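Long-range contacts in hypothetical protein (PDB 2HEK), which is of uncharacterised function but binds zinc and GDP at separate sites and, as an HD-domain protein, may act as a dGTPase: residues 69-74 / 148-153; 74-79 / 132-137. All coordinates share one frame; numbering follows the deposited sequence.

Interaction 1: residues 69-74 / 148-153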
loop_
_atom_site.group_PDB
_atom_site.type_symbol
_atom_site.label_atom_id
_atom_site.label_comp_id
_atom_site.label_asym_id
_atom_site.label_seq_id
_atom_site.Cartn_x
_atom_site.Cartn_y
_atom_site.Cartn_z
ATOM N N LEU A 69 18.616 9.126 16.581
ATOM C CA LEU A 69 19.078 10.130 17.525
ATOM C C LEU A 69 20.478 9.864 18.095
ATOM O O LEU A 69 21.003 10.706 18.837
ATOM C CB LEU A 69 18.070 10.309 18.651
ATOM C CG LEU A 69 16.685 10.865 18.314
ATOM C CD1 LEU A 69 15.906 10.977 19.621
ATOM C CD2 LEU A 69 16.756 12.215 17.605
ATOM N N LYS A 70 21.063 8.712 17.757
ATOM C CA LYS A 70 22.406 8.315 18.203
ATOM C C LYS A 70 22.502 8.289 19.734
ATOM O O LYS A 70 23.450 8.834 20.338
ATOM C CB LYS A 70 23.478 9.235 17.609
ATOM C CG LYS A 70 23.709 9.024 16.115
ATOM C CD LYS A 70 24.924 9.814 15.634
ATOM C CE LYS A 70 24.552 11.236 15.242
ATOM N NZ LYS A 70 23.907 11.254 13.888
ATOM N N VAL A 71 21.507 7.647 20.334
ATOM C CA VAL A 71 21.362 7.559 21.774
ATOM C C VAL A 71 22.354 6.518 22.308
ATOM O O VAL A 71 22.452 5.414 21.776
ATOM C CB VAL A 71 19.891 7.196 22.148
ATOM C CG1 VAL A 71 19.788 6.654 23.564
ATOM C CG2 VAL A 71 19.005 8.416 21.966
ATOM N N LYS A 72 23.100 6.910 23.339
ATOM C CA LYS A 72 24.108 6.071 23.988
ATOM C C LYS A 72 23.456 4.853 24.649
ATOM O O LYS A 72 23.819 3.700 24.379
ATOM C CB LYS A 72 24.854 6.934 25.031
ATOM C CG LYS A 72 26.114 6.341 25.641
ATOM C CD LYS A 72 26.905 7.442 26.389
ATOM C CE LYS A 72 27.960 6.846 27.342
ATOM N NZ LYS A 72 28.862 7.881 27.978
ATOM N N GLU A 73 22.466 5.112 25.486
ATOM C CA GLU A 73 21.864 4.060 26.293
ATOM C C GLU A 73 20.724 3.387 25.537
ATOM O O GLU A 73 19.618 3.275 26.058
ATOM C CB GLU A 73 21.329 4.650 27.614
ATOM C CG GLU A 73 22.386 5.413 28.484
ATOM C CD GLU A 73 21.871 5.582 29.892
ATOM O OE1 GLU A 73 21.755 4.557 30.609
ATOM O OE2 GLU A 73 21.506 6.717 30.272
ATOM N N LYS A 74 20.984 2.975 24.308
ATOM C CA LYS A 74 19.941 2.403 23.440
ATOM C C LYS A 74 19.293 1.149 24.039
ATOM O O LYS A 74 18.062 1.040 24.095
ATOM C CB LYS A 74 20.522 2.125 22.046
ATOM C CG LYS A 74 19.546 1.404 21.062
ATOM C CD LYS A 74 20.081 1.388 19.614
ATOM C CE LYS A 74 21.420 0.667 19.485
ATOM N NZ LYS A 74 21.708 0.358 18.036
ATOM N N LYS A 148 15.119 12.130 31.517
ATOM C CA LYS A 148 14.034 12.846 30.843
ATOM C C LYS A 148 14.113 12.658 29.326
ATOM O O LYS A 148 13.094 12.388 28.700
ATOM C CB LYS A 148 13.986 14.337 31.223
ATOM C CG LYS A 148 12.835 15.128 30.551
ATOM C CD LYS A 148 12.934 16.607 30.894
ATOM C CE LYS A 148 11.758 17.421 30.366
ATOM N NZ LYS A 148 11.898 18.897 30.787
ATOM N N LEU A 149 15.304 12.779 28.740
ATOM C CA LEU A 149 15.451 12.535 27.299
ATOM C C LEU A 149 14.985 11.118 26.935
ATOM O O LEU A 149 14.260 10.920 25.953
ATOM C CB LEU A 149 16.912 12.741 26.831
ATOM C CG LEU A 149 17.270 12.344 25.394
ATOM C CD1 LEU A 149 16.492 13.203 24.365
ATOM C CD2 LEU A 149 18.767 12.457 25.132
ATOM N N LEU A 150 15.430 10.131 27.714
ATOM C CA LEU A 150 15.138 8.748 27.405
ATOM C C LEU A 150 13.662 8.499 27.555
ATOM O O LEU A 150 13.071 7.804 26.720
ATOM C CB LEU A 150 15.974 7.771 28.290
ATOM C CG LEU A 150 17.500 7.796 28.082
ATOM C CD1 LEU A 150 18.190 6.716 28.921
ATOM C CD2 LEU A 150 17.838 7.581 26.589
ATOM N N SER A 151 13.061 9.086 28.597
ATOM C CA SER A 151 11.638 8.924 28.843
ATOM C C SER A 151 10.795 9.556 27.723
ATOM O O SER A 151 9.767 8.989 27.335
ATOM C CB SER A 151 11.256 9.543 30.174
ATOM O OG SER A 151 9.937 9.173 30.486
ATOM N N GLU A 152 11.251 10.703 27.198
ATOM C CA GLU A 152 10.606 11.389 26.051
ATOM C C GLU A 152 10.570 10.493 24.807
ATOM O O GLU A 152 9.605 10.535 24.034
ATOM C CB GLU A 152 11.354 12.675 25.679
ATOM C CG GLU A 152 11.051 13.846 26.580
ATOM C CD GLU A 152 11.807 15.143 26.210
ATOM O OE1 GLU A 152 12.575 15.204 25.217
ATOM O OE2 GLU A 152 11.641 16.115 26.971
ATOM N N ILE A 153 11.625 9.700 24.620
ATOM C CA ILE A 153 11.702 8.807 23.468
ATOM C C ILE A 153 10.518 7.822 23.451
ATOM O O ILE A 153 9.990 7.502 22.390
ATOM C CB ILE A 153 13.072 8.096 23.378
ATOM C CG1 ILE A 153 14.171 9.122 23.026
ATOM C CG2 ILE A 153 13.024 6.875 22.373
ATOM C CD1 ILE A 153 15.618 8.548 23.046
#

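Interaction 2: residues 74-79 / 132-137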
loop_
_atom_site.group_PDB
_atom_site.type_symbol
_atom_site.label_atom_id
_atom_site.label_comp_id
_atom_site.label_asym_id
_atom_site.label_seq_id
_atom_site.Cartn_x
_atom_site.Cartn_y
_atom_site.Cartn_z
ATOM N N LYS A 74 20.984 2.975 24.308
ATOM C CA LYS A 74 19.941 2.403 23.440
ATOM C C LYS A 74 19.293 1.149 24.039
ATOM O O LYS A 74 18.062 1.040 24.095
ATOM C CB LYS A 74 20.522 2.125 22.046
ATOM C CG LYS A 74 19.546 1.404 21.062
ATOM C CD LYS A 74 20.081 1.388 19.614
ATOM C CE LYS A 74 21.420 0.667 19.485
ATOM N NZ LYS A 74 21.708 0.358 18.036
ATOM N N GLU A 75 20.093 0.200 24.505
ATOM C CA GLU A 75 19.490 -1.060 24.964
ATOM C C GLU A 75 18.558 -0.817 26.137
ATOM O O GLU A 75 17.478 -1.403 26.225
ATOM C CB GLU A 75 20.546 -2.122 25.294
ATOM C CG GLU A 75 19.931 -3.460 25.810
ATOM C CD GLU A 75 19.114 -4.234 24.749
ATOM O OE1 GLU A 75 19.046 -3.816 23.549
ATOM O OE2 GLU A 75 18.559 -5.282 25.129
ATOM N N LEU A 76 18.940 0.100 27.018
ATOM C CA LEU A 76 18.153 0.289 28.232
ATOM C C LEU A 76 16.802 0.913 27.887
ATOM O O LEU A 76 15.781 0.526 28.448
ATOM C CB LEU A 76 18.905 1.180 29.237
ATOM C CG LEU A 76 18.110 1.447 30.505
ATOM C CD1 LEU A 76 18.054 0.158 31.341
ATOM C CD2 LEU A 76 18.731 2.587 31.291
ATOM N N VAL A 77 16.808 1.909 26.988
ATOM C CA VAL A 77 15.559 2.579 26.622
ATOM C C VAL A 77 14.691 1.606 25.809
ATOM O O VAL A 77 13.482 1.628 25.953
ATOM C CB VAL A 77 15.784 3.948 25.921
ATOM C CG1 VAL A 77 16.416 3.784 24.589
ATOM C CG2 VAL A 77 14.448 4.710 25.723
ATOM N N LYS A 78 15.307 0.729 25.006
ATOM C CA LYS A 78 14.546 -0.264 24.235
ATOM C C LYS A 78 13.835 -1.174 25.202
ATOM O O LYS A 78 12.638 -1.500 25.023
ATOM C CB LYS A 78 15.440 -1.107 23.314
ATOM C CG LYS A 78 15.864 -0.372 22.011
ATOM C CD LYS A 78 17.035 -1.099 21.343
ATOM C CE LYS A 78 16.747 -2.621 21.119
ATOM N NZ LYS A 78 17.965 -3.321 20.521
ATOM N N LEU A 79 14.544 -1.590 26.247
ATOM C CA LEU A 79 13.868 -2.461 27.217
ATOM C C LEU A 79 12.809 -1.699 27.986
ATOM O O LEU A 79 11.774 -2.264 28.306
ATOM C CB LEU A 79 14.872 -3.189 28.155
ATOM C CG LEU A 79 15.864 -4.145 27.464
ATOM C CD1 LEU A 79 16.853 -4.835 28.471
ATOM C CD2 LEU A 79 15.135 -5.199 26.609
ATOM N N GLU A 132 16.306 0.824 38.464
ATOM C CA GLU A 132 15.455 1.912 38.977
ATOM C C GLU A 132 15.278 2.983 37.919
ATOM O O GLU A 132 14.229 3.586 37.865
ATOM C CB GLU A 132 16.009 2.557 40.258
ATOM C CG GLU A 132 16.245 1.583 41.407
ATOM C CD GLU A 132 14.962 0.947 41.931
ATOM O OE1 GLU A 132 13.905 1.626 42.014
ATOM O OE2 GLU A 132 14.999 -0.254 42.268
ATOM N N ARG A 133 16.307 3.232 37.102
ATOM C CA ARG A 133 16.227 4.237 36.031
ATOM C C ARG A 133 15.275 3.779 34.915
ATOM O O ARG A 133 14.456 4.560 34.459
ATOM C CB ARG A 133 17.622 4.521 35.456
ATOM C CG ARG A 133 18.537 5.199 36.493
ATOM C CD ARG A 133 19.944 5.354 35.994
ATOM N NE ARG A 133 20.087 6.350 34.917
ATOM C CZ ARG A 133 20.458 6.089 33.663
ATOM N NH1 ARG A 133 20.673 4.841 33.260
ATOM N NH2 ARG A 133 20.595 7.092 32.795
ATOM N N LEU A 134 15.385 2.507 34.508
ATOM C CA LEU A 134 14.424 1.905 33.578
ATOM C C LEU A 134 12.975 2.110 34.040
ATOM O O LEU A 134 12.114 2.492 33.255
ATOM C CB LEU A 134 14.711 0.410 33.397
ATOM C CG LEU A 134 13.821 -0.364 32.394
ATOM C CD1 LEU A 134 14.605 -1.563 31.932
ATOM C CD2 LEU A 134 12.550 -0.839 33.039
ATOM N N VAL A 135 12.704 1.847 35.308
ATOM C CA VAL A 135 11.353 2.052 35.858
ATOM C C VAL A 135 10.866 3.507 35.720
ATOM O O VAL A 135 9.762 3.757 35.257
ATOM C CB VAL A 135 11.263 1.593 37.325
ATOM C CG1 VAL A 135 9.950 2.101 37.956
ATOM C CG2 VAL A 135 11.367 0.071 37.399
ATOM N N ARG A 136 11.697 4.467 36.098
ATOM C CA ARG A 136 11.352 5.891 35.977
ATOM C C ARG A 136 11.122 6.297 34.529
ATOM O O ARG A 136 10.188 7.016 34.232
ATOM C CB ARG A 136 12.468 6.769 36.590
ATOM C CG ARG A 136 12.421 6.762 38.124
ATOM C CD ARG A 136 13.263 7.881 38.782
ATOM N NE ARG A 136 14.694 7.702 38.559
ATOM C CZ ARG A 136 15.466 6.924 39.335
ATOM N NH1 ARG A 136 14.944 6.241 40.337
ATOM N NH2 ARG A 136 16.736 6.808 39.088
ATOM N N ILE A 137 12.017 5.863 33.657
ATOM C CA ILE A 137 11.959 6.149 32.241
ATOM C C ILE A 137 10.634 5.616 31.668
ATOM O O ILE A 137 9.884 6.355 31.005
ATOM C CB ILE A 137 13.192 5.561 31.526
ATOM C CG1 ILE A 137 14.423 6.399 31.892
ATOM C CG2 ILE A 137 13.008 5.496 29.935
ATOM C CD1 ILE A 137 15.707 5.698 31.670
#

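Interaction 1: residues 69-74 / 148-153
A carboxylate rests on a leucine methyl here: E73 OE2 lies 3.6 Å from L150 CD1, although this oxygen is engaged in a salt bridge with R133. The E73 chain, extended beyond CG, crosses the L150 side chain at about a right angle, and its CB is also 4.0 Å from L150 CD1. Apart from this pair, the contact is purely apolar. V71 divides its two methyls between successive turns of helix 145-155. V71 CG1, anti to the backbone N (chi1 161°), meets L150 CD2 at 3.7 Å, whereas V71 CG2 reaches I153 CD1 at 3.6 Å. L69 adds a looser touch, L69 CD1 to I153 CD1 at 4.2 Å. Thus the linker between helices 51-69 and 74-82 of the HD domain is laid against one side of helix 145-155. The linker starts with K70, which leaves the helix with positive phi, and E73, itself the centre of an inverse gamma turn, stands at the N-cap position of helix 74-82. E146 also brings a carboxylate close to E73 OE2, so R133 would offset the repulsion between like charges, while the grip on the helix itself comes from methyl-to-methyl van der Waals contact.

Interaction 2: residues 74-79 / 132-137
L76 and L134 meet at the centre of a buried helix-helix contact within the HD domain, an all-helical metal-binding fold, where helix 74-82 packs on helix 128-139. The axes of the two short segments approach to 9.6 Å and cross at -54°, and the CA atoms of these two leucines are the nearest pair across the interface. L76 directs its branches to different partners. CG stands anti to the backbone N (chi1 178°); beyond it, L76 CD1 lies 3.9 Å from both CB and CD1 of L134, the two side chains crossing obliquely. L76 CD2 is 4.4 Å from I137 CD1. One turn further along its helix, L79 puts its CB 4.1 Å from L134 CD1, so the L134 methyl is met from two successive turns of helix 74-82. Helix 145-155 covers part of the same core, touching V77 and I137, while Y126 packs on L76 and L79. The I137 side chain is about 13 Å from the bound zinc ion. R133 borders the apolar cluster: its guanidinium is held by salt bridges to E73 and D130, and R133 NH1 comes obliquely to within 3.6 Å of L76 CD2, the two side chains crossing at about a right angle.

Overall arrangement
From the N terminus, the chain leaves helix 51-69 through the linker that enters interaction 1, then passes directly into helix 74-82 and interaction 2, with K74 common to both. Helix 128-139 closes the shorter loop at interaction 2, and helix 145-155, next in the chain, closes the longer one at interaction 1, so interaction 2 is nested inside interaction 1. Their centres are 9 Å apart. Besides the E73-R133 salt bridge, a probable hydrogen bond between S151 OG and I137 O (2.9 Å) ties helices 128-139 and 145-155, and L150 CD1 packs on I137 CD1 between them. Together they unite one helical cluster of the HD domain, whose zinc ligands include D161, just beyond helix 145-155.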